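Local coordinates for putative D-tyrosyl-tRNA(Tyr) deacylase 2 (Leishmania major, PDB 1TC5), which may hydrolyse D-tyrosyl-tRNA(Tyr) into D-tyrosine and free tRNA, which could protect the cell from harmful D-tyrosine, at residues L86-I96 with Y126-R137. Numbering follows the deposited sequence.
Sequences LEECPEMDILI and YDRFCHFVRVAR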
ATOM      1  N   LEU A  86       0.242 -15.553 -10.055  1.00 15.88           N
ATOM      2  CA  LEU A  86       0.184 -14.806 -11.290  1.00 16.94           C
ATOM      3  C   LEU A  86       0.537 -15.712 -12.453  1.00 15.34           C
ATOM      4  O   LEU A  86      -0.057 -15.599 -13.516  1.00 18.13           O
ATOM      5  CB  LEU A  86       1.143 -13.613 -11.251  1.00 17.37           C
ATOM      6  CG  LEU A  86       0.541 -12.431 -10.522  1.00 17.03           C
ATOM      7  CD1 LEU A  86       1.648 -11.538  -9.964  1.00 16.94           C
ATOM      8  CD2 LEU A  86      -0.417 -11.661 -11.485  1.00 13.08           C
ATOM      9  N   GLU A  87       1.481 -16.631 -12.246  1.00 16.72           N
ATOM     10  CA  GLU A  87       1.921 -17.528 -13.310  1.00 18.98           C
ATOM     11  C   GLU A  87       0.742 -18.325 -13.887  1.00 20.48           C
ATOM     12  O   GLU A  87       0.586 -18.412 -15.091  1.00 17.41           O
ATOM     13  CB  GLU A  87       3.044 -18.454 -12.809  1.00 22.06           C
ATOM     14  CG  GLU A  87       3.524 -19.509 -13.804  1.00 25.79           C
ATOM     15  CD  GLU A  87       4.591 -20.432 -13.219  1.00 36.25           C
ATOM     16  OE1 GLU A  87       4.365 -21.024 -12.131  1.00 40.39           O
ATOM     17  OE2 GLU A  87       5.678 -20.569 -13.847  1.00 43.41           O
ATOM     18  N   GLU A  88      -0.128 -18.852 -13.035  1.00 21.20           N
ATOM     19  CA  GLU A  88      -1.248 -19.656 -13.532  1.00 21.94           C
ATOM     20  C   GLU A  88      -2.401 -18.789 -14.047  1.00 21.34           C
ATOM     21  O   GLU A  88      -3.370 -19.319 -14.566  1.00 21.43           O
ATOM     22  CB  GLU A  88      -1.738 -20.652 -12.464  1.00 23.18           C
ATOM     23  CG  GLU A  88      -2.497 -20.054 -11.287  1.00 23.30           C
ATOM     24  CD  GLU A  88      -2.694 -21.066 -10.168  1.00 27.46           C
ATOM     25  OE1 GLU A  88      -3.028 -22.239 -10.464  1.00 30.27           O
ATOM     26  OE2 GLU A  88      -2.485 -20.703  -8.993  1.00 19.77           O
ATOM     27  N   CYS A  89      -2.301 -17.469 -13.884  1.00 19.61           N
ATOM     28  CA  CYS A  89      -3.274 -16.537 -14.467  1.00 20.95           C
ATOM     29  C   CYS A  89      -2.532 -15.503 -15.352  1.00 21.67           C
ATOM     30  O   CYS A  89      -2.389 -14.353 -14.979  1.00 19.55           O
ATOM     31  CB  CYS A  89      -4.086 -15.873 -13.357  1.00 23.59           C
ATOM     32  SG  CYS A  89      -4.904 -17.036 -12.228  1.00 20.58           S
ATOM     33  N   PRO A  90      -2.086 -15.934 -16.535  1.00 21.21           N
ATOM     34  CA  PRO A  90      -1.262 -15.099 -17.431  1.00 19.03           C
ATOM     35  C   PRO A  90      -1.859 -13.775 -17.881  1.00 20.37           C
ATOM     36  O   PRO A  90      -1.076 -12.921 -18.306  1.00 22.43           O
ATOM     37  CB  PRO A  90      -1.048 -15.985 -18.680  1.00 17.59           C
ATOM     38  CG  PRO A  90      -2.028 -17.153 -18.552  1.00 19.92           C
ATOM     39  CD  PRO A  90      -2.342 -17.278 -17.089  1.00 22.04           C
ATOM     40  N   GLU A  91      -3.178 -13.620 -17.817  1.00 18.86           N
ATOM     41  CA  GLU A  91      -3.864 -12.432 -18.309  1.00 19.39           C
ATOM     42  C   GLU A  91      -4.026 -11.314 -17.290  1.00 18.94           C
ATOM     43  O   GLU A  91      -4.427 -10.216 -17.663  1.00 18.47           O
ATOM     44  CB  GLU A  91      -5.242 -12.817 -18.827  1.00 19.94           C
ATOM     45  CG  GLU A  91      -5.193 -13.650 -20.099  1.00 27.04           C
ATOM     46  CD  GLU A  91      -6.520 -13.628 -20.835  1.00 35.18           C
ATOM     47  OE1 GLU A  91      -6.829 -12.593 -21.480  1.00 40.29           O
ATOM     48  OE2 GLU A  91      -7.250 -14.634 -20.762  1.00 39.95           O
ATOM     49  N   MET A  92      -3.737 -11.600 -16.022  1.00 18.30           N
ATOM     50  CA  MET A  92      -3.766 -10.575 -14.991  1.00 18.65           C
ATOM     51  C   MET A  92      -2.709  -9.504 -15.323  1.00 17.74           C
ATOM     52  O   MET A  92      -1.653  -9.805 -15.883  1.00 15.29           O
ATOM     53  CB  MET A  92      -3.498 -11.178 -13.603  1.00 19.25           C
ATOM     54  CG  MET A  92      -4.609 -12.084 -13.028  1.00 19.25           C
ATOM     55  SD  MET A  92      -6.243 -11.270 -12.777  1.00 18.80           S
ATOM     56  CE  MET A  92      -7.114 -11.804 -14.255  1.00 20.54           C
ATOM     57  N   ASP A  93      -3.035  -8.262 -14.993  1.00 17.99           N
ATOM     58  CA  ASP A  93      -2.161  -7.119 -15.182  1.00 16.98           C
ATOM     59  C   ASP A  93      -1.277  -6.972 -13.951  1.00 16.64           C
ATOM     60  O   ASP A  93      -1.642  -7.385 -12.863  1.00 16.91           O
ATOM     61  CB  ASP A  93      -2.998  -5.843 -15.413  1.00 15.75           C
ATOM     62  CG  ASP A  93      -3.607  -5.775 -16.784  1.00 17.89           C
ATOM     63  OD1 ASP A  93      -3.495  -6.735 -17.584  1.00 19.07           O
ATOM     64  OD2 ASP A  93      -4.232  -4.775 -17.177  1.00 16.73           O
ATOM     65  N   ILE A  94      -0.098  -6.404 -14.152  1.00 17.53           N
ATOM     66  CA  ILE A  94       0.822  -6.060 -13.066  1.00 16.70           C
ATOM     67  C   ILE A  94       1.187  -4.589 -13.250  1.00 15.14           C
ATOM     68  O   ILE A  94       1.529  -4.146 -14.361  1.00 15.25           O
ATOM     69  CB  ILE A  94       2.085  -6.986 -13.063  1.00 18.22           C
ATOM     70  CG1 ILE A  94       1.669  -8.457 -12.925  1.00 16.23           C
ATOM     71  CG2 ILE A  94       3.029  -6.627 -11.915  1.00 18.92           C
ATOM     72  CD1 ILE A  94       2.774  -9.439 -13.294  1.00 15.52           C
ATOM     73  N   LEU A  95       1.069  -3.849 -12.159  1.00 15.90           N
ATOM     74  CA  LEU A  95       1.399  -2.439 -12.083  1.00 15.52           C
ATOM     75  C   LEU A  95       2.502  -2.280 -11.052  1.00 15.77           C
ATOM     76  O   LEU A  95       2.287  -2.584  -9.903  1.00 15.30           O
ATOM     77  CB  LEU A  95       0.169  -1.643 -11.634  1.00 14.83           C
ATOM     78  CG  LEU A  95       0.378  -0.141 -11.463  1.00 20.87           C
ATOM     79  CD1 LEU A  95       0.886   0.487 -12.736  1.00 21.48           C
ATOM     80  CD2 LEU A  95      -0.920   0.542 -11.029  1.00 23.31           C
ATOM     81  N   ILE A  96       3.662  -1.797 -11.489  1.00 16.29           N
ATOM     82  CA  ILE A  96       4.877  -1.733 -10.665  1.00 14.46           C
ATOM     83  C   ILE A  96       5.147  -0.272 -10.389  1.00 15.62           C
ATOM     84  O   ILE A  96       5.217   0.546 -11.329  1.00 16.31           O
ATOM     85  CB  ILE A  96       6.103  -2.347 -11.425  1.00 13.28           C
ATOM     86  CG1 ILE A  96       5.815  -3.789 -11.835  1.00 15.32           C
ATOM     87  CG2 ILE A  96       7.332  -2.295 -10.567  1.00 14.12           C
ATOM     88  CD1 ILE A  96       6.755  -4.334 -12.885  1.00 19.51           C
ATOM     89  N   TYR A 126      15.862  -1.477 -10.925  1.00 16.39           N
ATOM     90  CA  TYR A 126      14.432  -1.266 -11.182  1.00 15.54           C
ATOM     91  C   TYR A 126      14.108  -1.540 -12.642  1.00 15.84           C
ATOM     92  O   TYR A 126      13.136  -2.228 -12.977  1.00 13.48           O
ATOM     93  CB  TYR A 126      14.020   0.172 -10.879  1.00 16.16           C
ATOM     94  CG  TYR A 126      12.592   0.489 -11.261  1.00 14.78           C
ATOM     95  CD1 TYR A 126      11.524  -0.052 -10.544  1.00 20.33           C
ATOM     96  CD2 TYR A 126      12.304   1.322 -12.325  1.00 14.15           C
ATOM     97  CE1 TYR A 126      10.206   0.207 -10.898  1.00 18.28           C
ATOM     98  CE2 TYR A 126      10.991   1.598 -12.672  1.00 18.25           C
ATOM     99  CZ  TYR A 126       9.947   1.043 -11.957  1.00 18.14           C
ATOM    100  OH  TYR A 126       8.628   1.332 -12.295  1.00 14.48           O
ATOM    101  N   ASP A 127      14.921  -0.957 -13.500  1.00 17.85           N
ATOM    102  CA  ASP A 127      14.807  -1.184 -14.927  1.00 20.19           C
ATOM    103  C   ASP A 127      14.932  -2.672 -15.290  1.00 20.53           C
ATOM    104  O   ASP A 127      14.168  -3.195 -16.102  1.00 19.67           O
ATOM    105  CB  ASP A 127      15.875  -0.365 -15.641  1.00 20.02           C
ATOM    106  CG  ASP A 127      15.701  -0.365 -17.128  1.00 28.94           C
ATOM    107  OD1 ASP A 127      14.719   0.246 -17.592  1.00 34.55           O
ATOM    108  OD2 ASP A 127      16.492  -0.945 -17.903  1.00 30.91           O
ATOM    109  N   ARG A 128      15.905  -3.343 -14.675  1.00 21.04           N
ATOM    110  CA  ARG A 128      16.173  -4.752 -14.961  1.00 19.23           C
ATOM    111  C   ARG A 128      15.032  -5.607 -14.461  1.00 18.21           C
ATOM    112  O   ARG A 128      14.591  -6.528 -15.137  1.00 18.33           O
ATOM    113  CB  ARG A 128      17.501  -5.159 -14.326  1.00 21.64           C
ATOM    114  CG  ARG A 128      18.094  -6.445 -14.830  1.00 26.86           C
ATOM    115  CD  ARG A 128      18.735  -6.325 -16.192  1.00 36.07           C
ATOM    116  NE  ARG A 128      19.205  -7.619 -16.695  1.00 40.81           N
ATOM    117  CZ  ARG A 128      19.171  -8.005 -17.973  1.00 45.39           C
ATOM    118  NH1 ARG A 128      18.684  -7.216 -18.931  1.00 45.95           N
ATOM    119  NH2 ARG A 128      19.634  -9.200 -18.299  1.00 49.52           N
ATOM    120  N   PHE A 129      14.522  -5.262 -13.291  1.00 18.09           N
ATOM    121  CA  PHE A 129      13.408  -5.969 -12.693  1.00 16.79           C
ATOM    122  C   PHE A 129      12.125  -5.846 -13.521  1.00 14.71           C
ATOM    123  O   PHE A 129      11.416  -6.831 -13.690  1.00 17.17           O
ATOM    124  CB  PHE A 129      13.166  -5.463 -11.272  1.00 18.94           C
ATOM    125  CG  PHE A 129      11.997  -6.095 -10.599  1.00 17.99           C
ATOM    126  CD1 PHE A 129      12.153  -7.286  -9.893  1.00 23.07           C
ATOM    127  CD2 PHE A 129      10.740  -5.500 -10.661  1.00 23.81           C
ATOM    128  CE1 PHE A 129      11.074  -7.877  -9.250  1.00 22.97           C
ATOM    129  CE2 PHE A 129       9.640  -6.085 -10.000  1.00 22.17           C
ATOM    130  CZ  PHE A 129       9.813  -7.280  -9.315  1.00 22.68           C
ATOM    131  N   CYS A 130      11.849  -4.656 -14.062  1.00 12.84           N
ATOM    132  CA  CYS A 130      10.680  -4.453 -14.900  1.00 15.32           C
ATOM    133  C   CYS A 130      10.823  -5.209 -16.230  1.00 15.35           C
ATOM    134  O   CYS A 130       9.848  -5.781 -16.719  1.00 15.91           O
ATOM    135  CB  CYS A 130      10.432  -2.956 -15.150  1.00 16.12           C
ATOM    136  SG  CYS A 130       9.985  -1.945 -13.673  1.00 18.49           S
ATOM    137  N   HIS A 131      12.031  -5.201 -16.800  1.00 13.93           N
ATOM    138  CA  HIS A 131      12.323  -5.998 -18.000  1.00 14.89           C
ATOM    139  C   HIS A 131      12.020  -7.505 -17.797  1.00 15.39           C
ATOM    140  O   HIS A 131      11.380  -8.148 -18.642  1.00 15.43           O
ATOM    141  CB  HIS A 131      13.785  -5.788 -18.424  1.00 15.22           C
ATOM    142  CG  HIS A 131      14.245  -6.735 -19.492  1.00 20.16           C
ATOM    143  ND1 HIS A 131      13.580  -6.881 -20.692  1.00 23.53           N
ATOM    144  CD2 HIS A 131      15.286  -7.602 -19.530  1.00 21.97           C
ATOM    145  CE1 HIS A 131      14.199  -7.790 -21.428  1.00 19.24           C
ATOM    146  NE2 HIS A 131      15.230  -8.249 -20.742  1.00 20.46           N
ATOM    147  N   PHE A 132      12.511  -8.067 -16.693  1.00 15.85           N
ATOM    148  CA  PHE A 132      12.329  -9.476 -16.389  1.00 15.31           C
ATOM    149  C   PHE A 132      10.859  -9.814 -16.220  1.00 16.02           C
ATOM    150  O   PHE A 132      10.438 -10.890 -16.589  1.00 16.08           O
ATOM    151  CB  PHE A 132      13.114  -9.875 -15.133  1.00 16.18           C
ATOM    152  CG  PHE A 132      14.611  -9.981 -15.327  1.00 23.32           C
ATOM    153  CD1 PHE A 132      15.183 -10.189 -16.587  1.00 26.17           C
ATOM    154  CD2 PHE A 132      15.457  -9.916 -14.220  1.00 25.33           C
ATOM    155  CE1 PHE A 132      16.561 -10.305 -16.739  1.00 26.42           C
ATOM    156  CE2 PHE A 132      16.838 -10.028 -14.367  1.00 25.60           C
ATOM    157  CZ  PHE A 132      17.389 -10.233 -15.633  1.00 24.93           C
ATOM    158  N   VAL A 133      10.076  -8.902 -15.642  1.00 18.37           N
ATOM    159  CA  VAL A 133       8.639  -9.141 -15.441  1.00 16.81           C
ATOM    160  C   VAL A 133       7.940  -9.128 -16.802  1.00 16.96           C
ATOM    161  O   VAL A 133       7.167 -10.023 -17.111  1.00 18.30           O
ATOM    162  CB  VAL A 133       8.005  -8.114 -14.432  1.00 17.45           C
ATOM    163  CG1 VAL A 133       6.461  -8.298 -14.264  1.00 14.63           C
ATOM    164  CG2 VAL A 133       8.677  -8.236 -13.068  1.00 14.09           C
ATOM    165  N   ARG A 134       8.245  -8.133 -17.630  1.00 15.64           N
ATOM    166  CA  ARG A 134       7.718  -8.069 -18.998  1.00 16.67           C
ATOM    167  C   ARG A 134       7.965  -9.374 -19.755  1.00 17.23           C
ATOM    168  O   ARG A 134       7.060  -9.902 -20.416  1.00 15.43           O
ATOM    169  CB  ARG A 134       8.374  -6.931 -19.809  1.00 14.70           C
ATOM    170  CG  ARG A 134       7.907  -5.508 -19.501  1.00 18.41           C
ATOM    171  CD  ARG A 134       8.709  -4.450 -20.294  1.00 20.21           C
ATOM    172  NE  ARG A 134       9.124  -3.337 -19.466  1.00 33.20           N
ATOM    173  CZ  ARG A 134      10.312  -2.763 -19.493  1.00 39.33           C
ATOM    174  NH1 ARG A 134      11.270  -3.186 -20.307  1.00 37.29           N
ATOM    175  NH2 ARG A 134      10.540  -1.737 -18.684  1.00 46.73           N
ATOM    176  N   VAL A 135       9.190  -9.886 -19.646  1.00 17.30           N
ATOM    177  CA  VAL A 135       9.593 -11.091 -20.368  1.00 16.96           C
ATOM    178  C   VAL A 135       8.809 -12.298 -19.838  1.00 18.32           C
ATOM    179  O   VAL A 135       8.284 -13.084 -20.626  1.00 19.09           O
ATOM    180  CB  VAL A 135      11.133 -11.292 -20.308  1.00 17.29           C
ATOM    181  CG1 VAL A 135      11.555 -12.650 -20.847  1.00 20.99           C
ATOM    182  CG2 VAL A 135      11.825 -10.180 -21.096  1.00 16.77           C
ATOM    183  N   ALA A 136       8.683 -12.409 -18.513  1.00 19.13           N
ATOM    184  CA  ALA A 136       7.957 -13.532 -17.897  1.00 19.81           C
ATOM    185  C   ALA A 136       6.441 -13.478 -18.130  1.00 17.80           C
ATOM    186  O   ALA A 136       5.738 -14.470 -17.916  1.00 19.98           O
ATOM    187  CB  ALA A 136       8.254 -13.607 -16.385  1.00 21.87           C
ATOM    188  N   ARG A 137       5.939 -12.319 -18.539  1.00 17.21           N
ATOM    189  CA  ARG A 137       4.524 -12.157 -18.860  1.00 17.96           C
ATOM    190  C   ARG A 137       4.244 -12.126 -20.367  1.00 17.70           C
ATOM    191  O   ARG A 137       3.090 -11.962 -20.784  1.00 20.17           O
ATOM    192  CB  ARG A 137       3.964 -10.905 -18.158  1.00 17.17           C
ATOM    193  CG  ARG A 137       4.139 -10.925 -16.644  1.00 20.76           C
ATOM    194  CD  ARG A 137       3.449 -12.088 -15.964  1.00 17.91           C
ATOM    195  NE  ARG A 137       2.013 -11.862 -15.802  1.00 16.56           N
ATOM    196  CZ  ARG A 137       1.172 -12.777 -15.330  1.00 18.14           C
ATOM    197  NH1 ARG A 137       1.603 -13.985 -15.045  1.00 17.02           N
ATOM    198  NH2 ARG A 137      -0.112 -12.492 -15.163  1.00 21.03           N
TER
HETATM  199  O   HOH W   1       1.361 -13.413 -19.158  1.00 26.00           O
HETATM  200  O   HOH W   2       0.800  -9.192 -16.682  1.00 19.14           O
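Arg137, the last residue of 126-137, pushes its guanidinium group into the two consecutive type I turns of 86-92 and is gripped there by three backbone carbonyls. NH1 donates to Leu86 O at 2.8 Å, arriving from above that carbonyl's plane, although the oxygen itself lies near the guanidinium plane. NH2 serves two acceptors: Cys89 O at 2.9 Å and, in a straighter bond (167°), Met92 O at 3.2 Å. Leu86 O and Cys89 O also close the turns by accepting from Cys89 N and Met92 N; in each case the arginine reaches the oxygen from the face opposite the turn's own N-H. Leu86 CB lies over one guanidinium face and Pro90 O over the other. Bends at chi2 (-60°) and chi3 (-79°) curl Arg137 back toward the loop and across Ile94 CD1, which lies 3.6 Å from Arg137 NE. Two waters complete the seam: one donates to both Pro90 O and Arg137 O, the other accepts from Arg137 NE and donates to Met92 O.

Beyond the loop, strand 93-96 runs antiparallel to the helix and packs through its isoleucines. Ile94 CD1 meets Val133 CG1 at 4.0 Å, while Ile96 sets CG2 against Tyr126 CE1 (3.8 Å) and CD1 beside Cys130 SG. The Tyr126 hydroxyl is hydrogen-bonded to Gly172 O. Phe129 also touches Ile42 of strand 37-45 and Val133 touches Val169, so the helix packs across three neighbouring strands of the mixed sheet. Strand 93-98, the helix and parallel strand 169-171 make a beta-alpha-beta crossover. The three carbonyl oxygens, with no carboxylate among these acceptors, would spread partial negative charge round a guanidinium expected to be protonated, and the bonds tie the helix's C-terminal side to the turns leading into the strand.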